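Long-range contact in membrane-bound protease PH1510 (Pyrococcus horikoshii, PDB 6M4B), which is a serine protease that cleaves near hydrophobic or aromatic residues, can degrade casein and a stomatin homolog in vitro, and is represented here by its N-terminal protease domain: residues A[108-113]-A[120-125]. The protein carries 1 engineered substitution. Sequence-based numbering, arbitrary orientation.
Sequences PILGYS and EAPPKI
Ala121 sits between Pro108 and Leu110, its small methyl fitting a buried place where two larger side chains converge. Its CB lies 4.0 Å from CB of the Pro108 ring and 4.2 Å from CD2 of Leu110. A hydrogen bond from Ala121 N to Pro108 O (3.2 Å) joins the two backbones here; it is nearly straight at the hydrogen (162°), with the donor tilted 34° from the carbonyl plane. Pro108 thus meets Ala121 twice over, since the same carbonyl O also lies 3.4 Å from Ala121 CB while the ring touches the methyl; the N-H that proline lacks costs nothing, because this bond uses its C=O. Leu110 carries its CG anti to the carbonyl carbon (chi1 -55°), which places CG 4.1 Å from Ala121 CA. Its branched end divides its contacts: CD2 approaches Ala121, while CD1 reaches CD of Pro122 at 4.3 Å. Ile109 and Glu120 face each other as an antiparallel non-hydrogen-bonded pair, but their side chains diverge, Glu120 sending its carboxylate to the surface. This pair closes the base of the two-stranded hairpin 109-112/118-120, in which Leu110 and Gly111 form backbone hydrogen bonds with Ile119. Pro108, Ile109 and Leu110 are assigned to the substrate-binding site. Beyond Ala121, Pro122 is the N-cap residue of helix 123-139, which bears the active-site Lys124; Thr126 of that helix touches both Pro108 and Ala121, joining the hairpin's base to the helix start.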
# COMPACT_ATOMS: atom_id res chain seq x y z
N PRO A 108 -5.18 -10.24 14.14
CA PRO A 108 -6.44 -9.88 13.46
C PRO A 108 -7.55 -10.81 13.92
O PRO A 108 -7.41 -12.05 13.86
CB PRO A 108 -6.11 -10.02 11.96
CG PRO A 108 -4.91 -10.88 11.90
CD PRO A 108 -4.25 -10.96 13.25
N ILE A 109 -8.60 -10.20 14.45
CA ILE A 109 -9.76 -10.90 14.98
C ILE A 109 -11.06 -10.35 14.37
O ILE A 109 -11.15 -9.19 14.01
CB ILE A 109 -9.83 -10.79 16.51
CG1 ILE A 109 -10.20 -9.36 16.96
CG2 ILE A 109 -8.54 -11.35 17.11
CD1 ILE A 109 -10.31 -9.16 18.46
N LEU A 110 -12.06 -11.20 14.22
CA LEU A 110 -13.32 -10.82 13.53
C LEU A 110 -14.34 -10.27 14.53
O LEU A 110 -15.15 -9.43 14.19
CB LEU A 110 -13.87 -12.04 12.76
CG LEU A 110 -12.95 -12.75 11.75
CD1 LEU A 110 -13.73 -13.78 10.90
CD2 LEU A 110 -12.30 -11.73 10.84
N GLY A 111 -14.29 -10.75 15.77
CA GLY A 111 -15.22 -10.37 16.83
C GLY A 111 -15.36 -11.56 17.79
O GLY A 111 -14.46 -12.40 17.89
N TYR A 112 -16.47 -11.59 18.52
CA TYR A 112 -16.87 -12.71 19.40
C TYR A 112 -18.04 -13.57 18.84
O TYR A 112 -19.00 -13.05 18.22
CB TYR A 112 -17.24 -12.15 20.79
CG TYR A 112 -16.03 -11.55 21.50
CD1 TYR A 112 -15.74 -10.20 21.37
CD2 TYR A 112 -15.17 -12.35 22.27
CE1 TYR A 112 -14.63 -9.64 21.97
CE2 TYR A 112 -14.07 -11.81 22.91
CZ TYR A 112 -13.80 -10.45 22.74
OH TYR A 112 -12.73 -9.87 23.36
N SER A 113 -17.96 -14.87 19.06
CA SER A 113 -18.94 -15.82 18.51
C SER A 113 -20.29 -15.83 19.28
O SER A 113 -20.52 -14.97 20.13
CB SER A 113 -18.33 -17.21 18.48
OG SER A 113 -18.29 -17.78 19.77
N GLU A 120 -10.81 -15.83 15.59
CA GLU A 120 -9.59 -15.50 14.83
C GLU A 120 -9.88 -15.36 13.33
O GLU A 120 -10.67 -16.10 12.79
CB GLU A 120 -8.48 -16.54 15.06
CG GLU A 120 -8.11 -16.55 16.54
CD GLU A 120 -6.80 -17.22 16.83
OE1 GLU A 120 -5.78 -16.53 16.66
OE2 GLU A 120 -6.78 -18.41 17.25
N ALA A 121 -9.27 -14.38 12.69
CA ALA A 121 -9.21 -14.34 11.24
C ALA A 121 -8.69 -15.68 10.66
O ALA A 121 -7.78 -16.32 11.22
CB ALA A 121 -8.32 -13.19 10.78
N PRO A 122 -9.27 -16.11 9.53
CA PRO A 122 -8.71 -17.31 8.89
C PRO A 122 -7.22 -17.08 8.47
O PRO A 122 -6.81 -15.93 8.27
CB PRO A 122 -9.59 -17.50 7.64
CG PRO A 122 -10.50 -16.29 7.52
CD PRO A 122 -10.34 -15.43 8.75
N PRO A 123 -6.43 -18.16 8.36
CA PRO A 123 -4.98 -18.11 8.13
C PRO A 123 -4.55 -17.29 6.93
O PRO A 123 -3.54 -16.61 7.00
CB PRO A 123 -4.57 -19.58 7.92
CG PRO A 123 -5.74 -20.43 8.34
CD PRO A 123 -6.94 -19.54 8.55
N LYS A 124 -5.32 -17.33 5.85
CA LYS A 124 -4.92 -16.57 4.67
C LYS A 124 -5.00 -15.07 4.87
O LYS A 124 -4.15 -14.32 4.43
CB LYS A 124 -5.75 -16.95 3.44
CG LYS A 124 -5.20 -18.24 2.85
CD LYS A 124 -5.70 -18.75 1.51
CE LYS A 124 -6.34 -17.70 0.67
NZ LYS A 124 -6.75 -18.30 -0.60
N ILE A 125 -6.10 -14.64 5.48
CA ILE A 125 -6.26 -13.25 5.81
C ILE A 125 -5.15 -12.82 6.81
O ILE A 125 -4.61 -11.76 6.68
CB ILE A 125 -7.70 -12.94 6.31
CG1 ILE A 125 -8.64 -13.03 5.13
CG2 ILE A 125 -7.81 -11.55 6.92
CD1 ILE A 125 -8.47 -11.89 4.12